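Side-chain contacts in VP5 (PDB 6QGL), which is a viral envelope protein that probably drives fusion of the viral membrane with that of its haloarchaeal host: residues Pro331-Gly335 with Gln336-Pro340; Trp409-Ala413 with Ser414-Glu418. One frame throughout, in Å; residues are numbered along the deposited sequence.

How the contacts relate
Both contacts are local, each made where the chain turns next to a short strand, and in both a tyrosine hydroxyl joins residues five apart. In contact 1 the turn precedes strand 337-338 and the hydroxyl accepts a backbone N-H; in contact 2 the turn follows strand 409-412 and the hydroxyl donates a hydrogen bond to a carboxylate. They lie in series along the chain, their centres about 40 Å apart and their nearest atoms about 24 Å apart, so neither touches the other. Contact 1 is about 23 Å from the centre of the chain and contact 2 about 37 Å, measured from contact centres. The strands they adjoin belong to different antiparallel sheets.

Contact 1. Residues Pro331-Gly335 with Gln336-Pro340; sequences PLSAG and QTYDP
A type II beta turn from Ser333 to Gln336 brings the chain back on itself, and the side chain of Tyr338, two residues past the turn, reaches back to the arm that leads into it. Gly335 occupies the third position of the turn with a positive phi of 94°, the backbone conformation that glycine commonly adopts at this position of a type II turn. The closing backbone bond, Gln336 N to Ser333 O, is weak at 3.5 Å. The side chain of Tyr338 adds a second link between the two arms. Its CG stands anti to the carbonyl carbon (chi1 -61°), which lays the ring back across the approach to the turn. At the far end of the ring, Tyr338 OH accepts the N-H of Ser333 at 2.9 Å, in a fairly straight bond of 157°. One ring face is covered by Leu332, whose CD2 methyl sits almost on the ring normal, 3.7 Å from the Tyr338 centroid, as a CH-pi contact. The carbonyl oxygen Ser333 O lies near the ring plane, 3.8 Å from Tyr338 CE2. The aromatic group is thus located by a methyl above it and a backbone donor at its hydroxyl. Ser333 OG turns elsewhere, to the hydroxyl of Ser463. The turn delivers the chain into strand 337-338, an outermost strand of a six-stranded antiparallel sheet, where backbone bonds from Gln336 to Val449 and from Tyr338 to Phe447 pair it with strand 447-454, while Leu332 packs against Phe466 in a loop.

Contact 2. Residues Trp409-Ala413 with Ser414-Glu418; sequences WSYDA and SGDLE
Tyr411 extends its ring with CG anti to the backbone N (chi1 173°), while Asp416 holds CG opposite its own carbonyl carbon (chi1 -49°); between them these torsions bring phenol and carboxylate together beyond the end of strand 409-412. Tyr411 OH donates to Asp416 OD2 at 2.7 Å, reaching the oxygen from its syn side. OD2 lies at the edge of the ring, and the ring and carboxylate planes are only 23° apart. The turn that allows this has helical backbone angles over residues 414-416. Ala413 O receives two N-H groups: Leu417 N at 2.9 Å, almost in line with the carbonyl bond, and Asp416 N at 3.2 Å, from above the carbonyl plane. Ala413 CB also meets Leu417 CD1 at 3.9 Å. Where the strand ends, Asp412 makes an Asx turn: its OD1 accepts Ser414 N at 3.3 Å and the hydroxyl Ser414 OG at 2.7 Å. Nearby, Val394 of strand 393-397 touches Asp416, and Val396 touches Tyr411. Each aspartate thus directs one carboxylate oxygen at neutral donors, an arrangement that would probably favour the ionised form of both and ties strand end to turn without a countercharge across the contact.

Contact 1. Residues Pro331-Gly335 with Gln336-Pro340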
loop_
_atom_site.group_PDB
_atom_site.type_symbol
_atom_site.label_atom_id
_atom_site.label_comp_id
_atom_site.label_asym_id
_atom_site.label_seq_id
_atom_site.Cartn_x
_atom_site.Cartn_y
_atom_site.Cartn_z
ATOM N N PRO A 331 -3.416 -13.335 -20.227
ATOM C CA PRO A 331 -2.485 -14.264 -19.570
ATOM C C PRO A 331 -1.056 -13.729 -19.585
ATOM O O PRO A 331 -0.638 -13.105 -20.565
ATOM C CB PRO A 331 -2.625 -15.550 -20.388
ATOM C CG PRO A 331 -3.073 -15.108 -21.728
ATOM C CD PRO A 331 -3.867 -13.848 -21.540
ATOM N N LEU A 332 -0.325 -13.938 -18.481
ATOM C CA LEU A 332 1.066 -13.517 -18.359
ATOM C C LEU A 332 1.938 -14.700 -18.770
ATOM O O LEU A 332 2.185 -15.612 -17.977
ATOM C CB LEU A 332 1.390 -13.010 -16.936
ATOM C CG LEU A 332 0.638 -11.756 -16.463
ATOM C CD1 LEU A 332 0.703 -11.619 -14.961
ATOM C CD2 LEU A 332 1.167 -10.493 -17.128
ATOM N N SER A 333 2.330 -14.712 -20.052
ATOM C CA SER A 333 3.119 -15.776 -20.669
ATOM C C SER A 333 4.618 -15.648 -20.409
ATOM O O SER A 333 5.137 -14.533 -20.317
ATOM C CB SER A 333 2.850 -15.834 -22.170
ATOM O OG SER A 333 1.463 -15.935 -22.450
ATOM N N ALA A 334 5.312 -16.798 -20.306
ATOM C CA ALA A 334 6.758 -16.861 -20.097
ATOM C C ALA A 334 7.481 -16.480 -21.391
ATOM O O ALA A 334 7.061 -16.880 -22.480
ATOM C CB ALA A 334 7.166 -18.257 -19.649
ATOM N N GLY A 335 8.535 -15.682 -21.251
ATOM C CA GLY A 335 9.334 -15.170 -22.359
ATOM C C GLY A 335 8.888 -13.799 -22.830
ATOM O O GLY A 335 9.593 -13.150 -23.609
ATOM N N GLN A 336 7.711 -13.348 -22.352
ATOM C CA GLN A 336 7.108 -12.060 -22.701
ATOM C C GLN A 336 7.454 -10.950 -21.705
ATOM O O GLN A 336 7.671 -11.220 -20.522
ATOM C CB GLN A 336 5.580 -12.198 -22.850
ATOM C CG GLN A 336 5.128 -13.020 -24.056
ATOM C CD GLN A 336 5.331 -12.295 -25.362
ATOM O OE1 GLN A 336 4.636 -11.323 -25.679
ATOM N NE2 GLN A 336 6.288 -12.756 -26.152
ATOM N N THR A 337 7.487 -9.700 -22.202
ATOM C CA THR A 337 7.788 -8.475 -21.451
ATOM C C THR A 337 6.488 -7.671 -21.276
ATOM O O THR A 337 5.807 -7.399 -22.270
ATOM C CB THR A 337 8.872 -7.646 -22.189
ATOM O OG1 THR A 337 8.301 -6.995 -23.326
ATOM C CG2 THR A 337 10.053 -8.487 -22.653
ATOM N N TYR A 338 6.146 -7.291 -20.029
ATOM C CA TYR A 338 4.913 -6.546 -19.744
ATOM C C TYR A 338 5.141 -5.216 -19.043
ATOM O O TYR A 338 5.926 -5.145 -18.098
ATOM C CB TYR A 338 3.936 -7.400 -18.918
ATOM C CG TYR A 338 3.492 -8.669 -19.608
ATOM C CD1 TYR A 338 2.459 -8.654 -20.542
ATOM C CD2 TYR A 338 4.095 -9.889 -19.322
ATOM C CE1 TYR A 338 2.046 -9.820 -21.184
ATOM C CE2 TYR A 338 3.686 -11.064 -19.952
ATOM C CZ TYR A 338 2.663 -11.024 -20.887
ATOM O OH TYR A 338 2.255 -12.174 -21.518
ATOM N N ASP A 339 4.427 -4.169 -19.487
ATOM C CA ASP A 339 4.490 -2.852 -18.862
ATOM C C ASP A 339 3.169 -2.622 -18.135
ATOM O O ASP A 339 2.139 -2.485 -18.795
ATOM C CB ASP A 339 4.774 -1.731 -19.883
ATOM C CG ASP A 339 4.948 -0.335 -19.291
ATOM O OD1 ASP A 339 4.907 -0.199 -18.041
ATOM O OD2 ASP A 339 5.120 0.622 -20.074
ATOM N N PRO A 340 3.189 -2.564 -16.783
ATOM C CA PRO A 340 1.941 -2.386 -16.020
ATOM C C PRO A 340 1.238 -1.043 -16.166
ATOM O O PRO A 340 0.099 -0.918 -15.714
ATOM C CB PRO A 340 2.362 -2.645 -14.572
ATOM C CG PRO A 340 3.683 -3.326 -14.663
ATOM C CD PRO A 340 4.330 -2.758 -15.873
#

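Contact 2. Residues Trp409-Ala413 with Ser414-Glu418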
loop_
_atom_site.group_PDB
_atom_site.type_symbol
_atom_site.label_atom_id
_atom_site.label_comp_id
_atom_site.label_asym_id
_atom_site.label_seq_id
_atom_site.Cartn_x
_atom_site.Cartn_y
_atom_site.Cartn_z
ATOM N N TRP A 409 29.271 6.493 -4.996
ATOM C CA TRP A 409 29.323 6.033 -3.606
ATOM C C TRP A 409 30.564 5.164 -3.418
ATOM O O TRP A 409 30.903 4.391 -4.317
ATOM C CB TRP A 409 28.061 5.239 -3.238
ATOM C CG TRP A 409 26.837 6.078 -3.026
ATOM C CD1 TRP A 409 26.273 6.411 -1.831
ATOM C CD2 TRP A 409 26.002 6.651 -4.040
ATOM N NE1 TRP A 409 25.152 7.183 -2.035
ATOM C CE2 TRP A 409 24.960 7.342 -3.383
ATOM C CE3 TRP A 409 26.031 6.648 -5.446
ATOM C CZ2 TRP A 409 23.962 8.033 -4.083
ATOM C CZ3 TRP A 409 25.057 7.352 -6.137
ATOM C CH2 TRP A 409 24.033 8.028 -5.459
ATOM N N SER A 410 31.244 5.288 -2.264
ATOM C CA SER A 410 32.447 4.501 -1.993
ATOM C C SER A 410 32.446 3.812 -0.623
ATOM O O SER A 410 31.771 4.265 0.301
ATOM C CB SER A 410 33.706 5.347 -2.183
ATOM O OG SER A 410 34.015 6.138 -1.047
ATOM N N TYR A 411 33.215 2.712 -0.509
ATOM C CA TYR A 411 33.403 1.923 0.711
ATOM C C TYR A 411 34.875 1.503 0.821
ATOM O O TYR A 411 35.478 1.133 -0.187
ATOM C CB TYR A 411 32.463 0.691 0.742
ATOM C CG TYR A 411 32.721 -0.254 1.900
ATOM C CD1 TYR A 411 32.241 0.028 3.177
ATOM C CD2 TYR A 411 33.463 -1.418 1.724
ATOM C CE1 TYR A 411 32.502 -0.822 4.251
ATOM C CE2 TYR A 411 33.726 -2.277 2.790
ATOM C CZ TYR A 411 33.245 -1.974 4.052
ATOM O OH TYR A 411 33.505 -2.819 5.104
ATOM N N ASP A 412 35.437 1.548 2.046
ATOM C CA ASP A 412 36.822 1.174 2.342
ATOM C C ASP A 412 36.884 -0.279 2.839
ATOM O O ASP A 412 36.558 -0.566 3.996
ATOM C CB ASP A 412 37.429 2.145 3.374
ATOM C CG ASP A 412 38.944 2.150 3.470
ATOM O OD1 ASP A 412 39.568 1.115 3.151
ATOM O OD2 ASP A 412 39.506 3.184 3.885
ATOM N N ALA A 413 37.296 -1.190 1.951
ATOM C CA ALA A 413 37.385 -2.621 2.224
ATOM C C ALA A 413 38.797 -3.083 2.604
ATOM O O ALA A 413 39.131 -4.253 2.403
ATOM C CB ALA A 413 36.860 -3.407 1.031
ATOM N N SER A 414 39.608 -2.182 3.199
ATOM C CA SER A 414 40.981 -2.480 3.631
ATOM C C SER A 414 41.070 -3.537 4.739
ATOM O O SER A 414 42.093 -4.216 4.858
ATOM C CB SER A 414 41.705 -1.209 4.060
ATOM O OG SER A 414 41.859 -0.331 2.959
ATOM N N GLY A 415 40.007 -3.650 5.536
ATOM C CA GLY A 415 39.913 -4.616 6.625
ATOM C C GLY A 415 39.281 -5.931 6.212
ATOM O O GLY A 415 39.429 -6.938 6.910
ATOM N N ASP A 416 38.589 -5.926 5.058
ATOM C CA ASP A 416 37.885 -7.075 4.491
ATOM C C ASP A 416 38.699 -7.856 3.445
ATOM O O ASP A 416 38.576 -9.081 3.384
ATOM C CB ASP A 416 36.550 -6.623 3.886
ATOM C CG ASP A 416 35.708 -5.746 4.796
ATOM O OD1 ASP A 416 35.225 -6.255 5.831
ATOM O OD2 ASP A 416 35.525 -4.552 4.468
ATOM N N LEU A 417 39.507 -7.159 2.616
ATOM C CA LEU A 417 40.307 -7.778 1.549
ATOM C C LEU A 417 41.753 -8.020 1.956
ATOM O O LEU A 417 42.314 -7.237 2.724
ATOM C CB LEU A 417 40.285 -6.917 0.269
ATOM C CG LEU A 417 38.934 -6.644 -0.400
ATOM C CD1 LEU A 417 39.045 -5.492 -1.378
ATOM C CD2 LEU A 417 38.391 -7.880 -1.105
ATOM N N GLU A 418 42.365 -9.093 1.415
ATOM C CA GLU A 418 43.773 -9.434 1.635
ATOM C C GLU A 418 44.635 -8.569 0.717
ATOM O O GLU A 418 45.703 -8.114 1.130
ATOM C CB GLU A 418 44.040 -10.922 1.376
ATOM C CG GLU A 418 43.650 -11.830 2.531
ATOM C CD GLU A 418 44.135 -13.267 2.462
ATOM O OE1 GLU A 418 44.997 -13.578 1.606
ATOM O OE2 GLU A 418 43.658 -14.086 3.280
#